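Long-range contact in LipS lipolytic enzyme (Unidentified, PDB 4FBL), which is a thermostable lipolytic enzyme of the alpha/beta hydrolase fold, a metagenome-derived lipase that probably hydrolyses ester bonds with a serine nucleophile: residues P44-H58 and E72-L86. Residues are numbered along the deposited sequence; the frame is centred on the assembly and turned at random.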
loop_
_atom_site.group_PDB
_atom_site.type_symbol
_atom_site.label_atom_id
_atom_site.label_comp_id
_atom_site.label_asym_id
_atom_site.label_seq_id
_atom_site.Cartn_x
_atom_site.Cartn_y
_atom_site.Cartn_z
ATOM N N PRO C 44 -27.351 -1.699 -5.239
ATOM C CA PRO C 44 -26.816 -2.889 -4.565
ATOM C C PRO C 44 -27.849 -4.000 -4.730
ATOM O O PRO C 44 -28.993 -3.711 -5.113
ATOM C CB PRO C 44 -26.757 -2.476 -3.098
ATOM C CG PRO C 44 -27.665 -1.278 -2.967
ATOM C CD PRO C 44 -27.689 -0.609 -4.295
ATOM N N LEU C 45 -27.474 -5.238 -4.442
ATOM C CA LEU C 45 -28.418 -6.356 -4.414
ATOM C C LEU C 45 -28.301 -7.068 -3.069
ATOM O O LEU C 45 -27.211 -7.456 -2.672
ATOM C CB LEU C 45 -28.119 -7.284 -5.600
ATOM C CG LEU C 45 -28.444 -8.807 -5.637
ATOM C CD1 LEU C 45 -29.464 -9.318 -4.609
ATOM C CD2 LEU C 45 -28.752 -9.313 -7.061
ATOM N N TYR C 46 -29.413 -7.132 -2.330
ATOM C CA TYR C 46 -29.540 -7.772 -1.037
ATOM C C TYR C 46 -30.684 -8.785 -1.266
ATOM O O TYR C 46 -31.697 -8.459 -1.930
ATOM C CB TYR C 46 -29.880 -6.756 0.077
ATOM C CG TYR C 46 -28.693 -5.908 0.399
ATOM C CD1 TYR C 46 -27.649 -6.397 1.242
ATOM C CD2 TYR C 46 -28.549 -4.633 -0.166
ATOM C CE1 TYR C 46 -26.503 -5.644 1.489
ATOM C CE2 TYR C 46 -27.385 -3.860 0.081
ATOM C CZ TYR C 46 -26.370 -4.377 0.893
ATOM O OH TYR C 46 -25.260 -3.600 1.156
ATOM N N SER C 47 -30.493 -10.033 -0.849
ATOM C CA SER C 47 -31.537 -11.051 -1.070
ATOM C C SER C 47 -31.461 -11.961 0.135
ATOM O O SER C 47 -30.363 -12.399 0.488
ATOM C CB SER C 47 -31.281 -11.790 -2.369
ATOM O OG SER C 47 -32.123 -12.932 -2.433
ATOM N N VAL C 48 -32.579 -12.163 0.842
ATOM C CA VAL C 48 -32.484 -12.997 2.044
ATOM C C VAL C 48 -32.950 -14.416 1.680
ATOM O O VAL C 48 -33.949 -14.556 1.002
ATOM C CB VAL C 48 -33.368 -12.449 3.126
ATOM C CG1 VAL C 48 -33.282 -13.335 4.455
ATOM C CG2 VAL C 48 -33.075 -10.944 3.313
ATOM N N GLY C 49 -32.227 -15.450 2.114
ATOM C CA GLY C 49 -32.525 -16.836 1.669
ATOM C C GLY C 49 -32.191 -17.765 2.839
ATOM O O GLY C 49 -32.579 -17.494 3.956
ATOM N N SER C 50 -31.350 -18.774 2.611
ATOM C CA SER C 50 -30.905 -19.676 3.702
ATOM C C SER C 50 -29.872 -19.163 4.654
ATOM O O SER C 50 -29.380 -18.023 4.565
ATOM C CB SER C 50 -30.401 -21.003 3.188
ATOM O OG SER C 50 -29.292 -20.856 2.293
ATOM N N ARG C 51 -29.568 -20.059 5.565
ATOM C CA ARG C 51 -28.576 -19.919 6.566
ATOM C C ARG C 51 -27.144 -19.864 5.987
ATOM O O ARG C 51 -26.221 -19.617 6.690
ATOM C CB ARG C 51 -28.714 -21.070 7.527
ATOM C CG ARG C 51 -28.696 -22.473 6.900
ATOM C CD ARG C 51 -29.261 -23.520 7.850
ATOM N NE ARG C 51 -28.941 -24.905 7.507
ATOM C CZ ARG C 51 -29.800 -25.779 7.015
ATOM N NH1 ARG C 51 -31.031 -25.420 6.809
ATOM N NH2 ARG C 51 -29.421 -27.003 6.718
ATOM N N ILE C 52 -26.989 -20.090 4.703
ATOM C CA ILE C 52 -25.633 -19.915 4.091
ATOM C C ILE C 52 -25.626 -18.607 3.272
ATOM O O ILE C 52 -26.517 -18.413 2.463
ATOM C CB ILE C 52 -25.296 -21.094 3.233
ATOM C CG1 ILE C 52 -25.188 -22.377 4.136
ATOM C CG2 ILE C 52 -23.853 -20.885 2.528
ATOM C CD1 ILE C 52 -25.212 -23.668 3.253
ATOM N N GLY C 53 -24.657 -17.724 3.515
ATOM C CA GLY C 53 -24.687 -16.404 2.814
ATOM C C GLY C 53 -23.407 -16.077 2.014
ATOM O O GLY C 53 -22.346 -16.627 2.306
ATOM N N VAL C 54 -23.528 -15.224 1.007
ATOM C CA VAL C 54 -22.391 -14.885 0.114
ATOM C C VAL C 54 -22.291 -13.363 0.068
ATOM O O VAL C 54 -23.304 -12.690 -0.273
ATOM C CB VAL C 54 -22.565 -15.395 -1.357
ATOM C CG1 VAL C 54 -21.244 -15.252 -2.179
ATOM C CG2 VAL C 54 -23.051 -16.871 -1.378
ATOM N N LEU C 55 -21.074 -12.843 0.314
ATOM C CA LEU C 55 -20.804 -11.421 0.225
ATOM C C LEU C 55 -20.143 -11.264 -1.132
ATOM O O LEU C 55 -19.190 -11.987 -1.423
ATOM C CB LEU C 55 -19.829 -11.053 1.368
ATOM C CG LEU C 55 -19.863 -9.567 1.802
ATOM C CD1 LEU C 55 -18.994 -9.390 3.070
ATOM C CD2 LEU C 55 -19.304 -8.625 0.729
ATOM N N VAL C 56 -20.674 -10.362 -1.978
ATOM C CA VAL C 56 -20.180 -10.169 -3.330
ATOM C C VAL C 56 -19.687 -8.766 -3.536
ATOM O O VAL C 56 -20.479 -7.840 -3.423
ATOM C CB VAL C 56 -21.290 -10.455 -4.402
ATOM C CG1 VAL C 56 -20.655 -10.412 -5.796
ATOM C CG2 VAL C 56 -21.958 -11.829 -4.112
ATOM N N SER C 57 -18.390 -8.588 -3.856
ATOM C CA SER C 57 -17.856 -7.218 -3.872
ATOM C C SER C 57 -17.418 -6.778 -5.279
ATOM O O SER C 57 -16.601 -7.462 -5.902
ATOM C CB SER C 57 -16.597 -7.139 -2.958
ATOM O OG SER C 57 -16.146 -5.777 -3.022
ATOM N N HIS C 58 -17.900 -5.663 -5.788
ATOM C CA HIS C 58 -17.356 -5.129 -7.057
ATOM C C HIS C 58 -15.974 -4.381 -6.828
ATOM O O HIS C 58 -15.447 -4.362 -5.707
ATOM C CB HIS C 58 -18.398 -4.180 -7.734
ATOM C CG HIS C 58 -18.640 -2.886 -6.988
ATOM N ND1 HIS C 58 -17.757 -1.839 -7.042
ATOM C CD2 HIS C 58 -19.632 -2.485 -6.147
ATOM C CE1 HIS C 58 -18.207 -0.833 -6.287
ATOM N NE2 HIS C 58 -19.326 -1.216 -5.708
ATOM N N GLU C 72 -27.187 -12.624 -8.743
ATOM C CA GLU C 72 -28.545 -13.185 -8.983
ATOM C C GLU C 72 -28.495 -14.714 -9.017
ATOM O O GLU C 72 -29.385 -15.360 -8.471
ATOM C CB GLU C 72 -29.076 -12.852 -10.375
ATOM C CG GLU C 72 -28.893 -11.485 -10.840
ATOM C CD GLU C 72 -30.094 -10.654 -10.576
ATOM O OE1 GLU C 72 -30.639 -10.844 -9.456
ATOM O OE2 GLU C 72 -30.444 -9.816 -11.461
ATOM N N GLY C 73 -27.522 -15.268 -9.751
ATOM C CA GLY C 73 -27.252 -16.684 -9.656
ATOM C C GLY C 73 -27.218 -17.274 -8.251
ATOM O O GLY C 73 -27.871 -18.285 -8.029
ATOM N N PHE C 74 -26.455 -16.695 -7.296
ATOM C CA PHE C 74 -26.434 -17.209 -5.955
ATOM C C PHE C 74 -27.801 -17.013 -5.294
ATOM O O PHE C 74 -28.184 -17.828 -4.467
ATOM C CB PHE C 74 -25.383 -16.485 -5.030
ATOM C CG PHE C 74 -23.940 -16.543 -5.527
ATOM C CD1 PHE C 74 -23.387 -17.756 -6.023
ATOM C CD2 PHE C 74 -23.135 -15.368 -5.479
ATOM C CE1 PHE C 74 -22.084 -17.822 -6.470
ATOM C CE2 PHE C 74 -21.797 -15.396 -5.947
ATOM C CZ PHE C 74 -21.234 -16.674 -6.424
ATOM N N ALA C 75 -28.461 -15.874 -5.521
ATOM C CA ALA C 75 -29.807 -15.703 -4.930
ATOM C C ALA C 75 -30.870 -16.737 -5.484
ATOM O O ALA C 75 -31.617 -17.315 -4.684
ATOM C CB ALA C 75 -30.329 -14.289 -5.006
ATOM N N ARG C 76 -30.898 -16.984 -6.794
ATOM C CA ARG C 76 -31.766 -18.048 -7.329
ATOM C C ARG C 76 -31.432 -19.409 -6.786
ATOM O O ARG C 76 -32.299 -20.263 -6.761
ATOM C CB ARG C 76 -31.693 -18.158 -8.813
ATOM C CG ARG C 76 -32.152 -16.957 -9.437
ATOM C CD ARG C 76 -32.360 -17.253 -10.838
ATOM N NE ARG C 76 -32.604 -15.938 -11.353
ATOM C CZ ARG C 76 -31.693 -15.231 -12.003
ATOM N NH1 ARG C 76 -30.477 -15.754 -12.279
ATOM N NH2 ARG C 76 -32.035 -14.014 -12.384
ATOM N N ALA C 77 -30.191 -19.637 -6.353
ATOM C CA ALA C 77 -29.904 -20.929 -5.787
ATOM C C ALA C 77 -30.369 -20.974 -4.335
ATOM O O ALA C 77 -30.349 -22.021 -3.702
ATOM C CB ALA C 77 -28.474 -21.289 -5.965
ATOM N N GLY C 78 -30.840 -19.859 -3.777
ATOM C CA GLY C 78 -31.413 -19.951 -2.426
ATOM C C GLY C 78 -30.575 -19.365 -1.324
ATOM O O GLY C 78 -31.028 -19.222 -0.206
ATOM N N TYR C 79 -29.320 -18.979 -1.637
ATOM C CA TYR C 79 -28.407 -18.380 -0.629
ATOM C C TYR C 79 -28.855 -16.967 -0.218
ATOM O O TYR C 79 -29.413 -16.318 -1.028
ATOM C CB TYR C 79 -26.941 -18.323 -1.205
ATOM C CG TYR C 79 -26.422 -19.748 -1.466
ATOM C CD1 TYR C 79 -26.202 -20.623 -0.399
ATOM C CD2 TYR C 79 -26.267 -20.232 -2.766
ATOM C CE1 TYR C 79 -25.831 -21.967 -0.605
ATOM C CE2 TYR C 79 -25.835 -21.591 -2.980
ATOM C CZ TYR C 79 -25.647 -22.422 -1.908
ATOM O OH TYR C 79 -25.181 -23.708 -2.130
ATOM N N THR C 80 -28.601 -16.537 1.001
ATOM C CA THR C 80 -28.625 -15.096 1.370
ATOM C C THR C 80 -27.407 -14.406 0.663
ATOM O O THR C 80 -26.331 -15.046 0.560
ATOM C CB THR C 80 -28.573 -14.952 2.897
ATOM O OG1 THR C 80 -29.753 -15.577 3.468
ATOM C CG2 THR C 80 -28.535 -13.493 3.377
ATOM N N VAL C 81 -27.636 -13.207 0.092
ATOM C CA VAL C 81 -26.693 -12.504 -0.805
ATOM C C VAL C 81 -26.597 -11.039 -0.387
ATOM O O VAL C 81 -27.647 -10.370 -0.225
ATOM C CB VAL C 81 -27.038 -12.589 -2.320
ATOM C CG1 VAL C 81 -25.927 -11.914 -3.160
ATOM C CG2 VAL C 81 -27.124 -14.071 -2.827
ATOM N N ALA C 82 -25.374 -10.547 -0.147
ATOM C CA ALA C 82 -25.121 -9.073 0.002
ATOM C C ALA C 82 -24.118 -8.681 -1.077
ATOM O O ALA C 82 -22.953 -9.164 -1.044
ATOM C CB ALA C 82 -24.549 -8.724 1.402
ATOM N N THR C 83 -24.545 -7.775 -1.991
ATOM C CA THR C 83 -23.720 -7.252 -3.037
ATOM C C THR C 83 -23.726 -5.742 -2.807
ATOM O O THR C 83 -24.552 -5.054 -3.370
ATOM C CB THR C 83 -24.295 -7.537 -4.430
ATOM O OG1 THR C 83 -24.538 -8.934 -4.463
ATOM C CG2 THR C 83 -23.243 -7.200 -5.540
ATOM N N PRO C 84 -22.810 -5.218 -1.979
ATOM C CA PRO C 84 -22.879 -3.783 -1.616
ATOM C C PRO C 84 -22.423 -2.839 -2.706
ATOM O O PRO C 84 -21.589 -3.205 -3.531
ATOM C CB PRO C 84 -21.858 -3.651 -0.435
ATOM C CG PRO C 84 -20.919 -4.860 -0.619
ATOM C CD PRO C 84 -21.819 -5.965 -1.193
ATOM N N ARG C 85 -22.861 -1.587 -2.583
ATOM C CA ARG C 85 -22.410 -0.521 -3.459
ATOM C C ARG C 85 -21.287 0.165 -2.627
ATOM O O ARG C 85 -21.561 0.761 -1.581
ATOM C CB ARG C 85 -23.544 0.488 -3.758
ATOM C CG ARG C 85 -23.093 1.554 -4.788
ATOM C CD ARG C 85 -24.283 2.571 -5.089
ATOM N NE ARG C 85 -24.818 3.115 -3.839
ATOM C CZ ARG C 85 -24.273 4.100 -3.141
ATOM N NH1 ARG C 85 -23.096 4.654 -3.474
ATOM N NH2 ARG C 85 -24.916 4.511 -2.090
ATOM N N LEU C 86 -20.035 0.089 -3.091
ATOM C CA LEU C 86 -18.970 0.754 -2.254
ATOM C C LEU C 86 -19.166 2.267 -2.161
ATOM O O LEU C 86 -19.720 2.884 -3.068
ATOM C CB LEU C 86 -17.584 0.446 -2.770
ATOM C CG LEU C 86 -17.315 -1.051 -2.765
ATOM C CD1 LEU C 86 -15.912 -1.411 -3.393
ATOM C CD2 LEU C 86 -17.530 -1.703 -1.345
HETATM O O HOH W 1 -24.739 -1.052 -0.129
HETATM O O HOH W 2 -31.955 -15.510 -2.003
HETATM O O HOH W 3 -20.445 -5.257 -4.779
#
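With chi1 at 68°, His58 wedges CG between its backbone N and carbonyl carbon, which turns the imidazole toward Leu86; Thr80, with OG1 anti to its carbonyl carbon, reaches the turn at Gly49 and Ser50. There Thr80 OG1 gives its proton to Ser50 O in the carbonyl plane, on a lone pair (2.7 Å), and accepts Gly49 N at 2.8 Å. Strand 80-83 is zipped on one edge to 45-47, antiparallel, and on the other to 52-57, parallel; strands 52-57 and 80-83 form a beta-alpha-beta crossover through helix 68-76. Phe74 of that helix lies under the sheet: Val54 presses on one face of the ring, CG1 3.8 Å from CD2, while Val56 CG2 comes to its edge. On the other side of the sheet, Tyr46 CE1 packs against Ala82 CB at 3.6 Å. His58 NE2 accepts Leu86 N at 3.0 Å, almost straight at 176° though 23° out of the ring plane, and Leu86 CD1 makes an off-centre CH-pi contact with the ring. A leucine in place of His58 would probably leave Leu86 N without its acceptor and the loop after strand 80-83 freer to shift. With NE2 accepting, the proton of a neutral imidazole would sit on ND1.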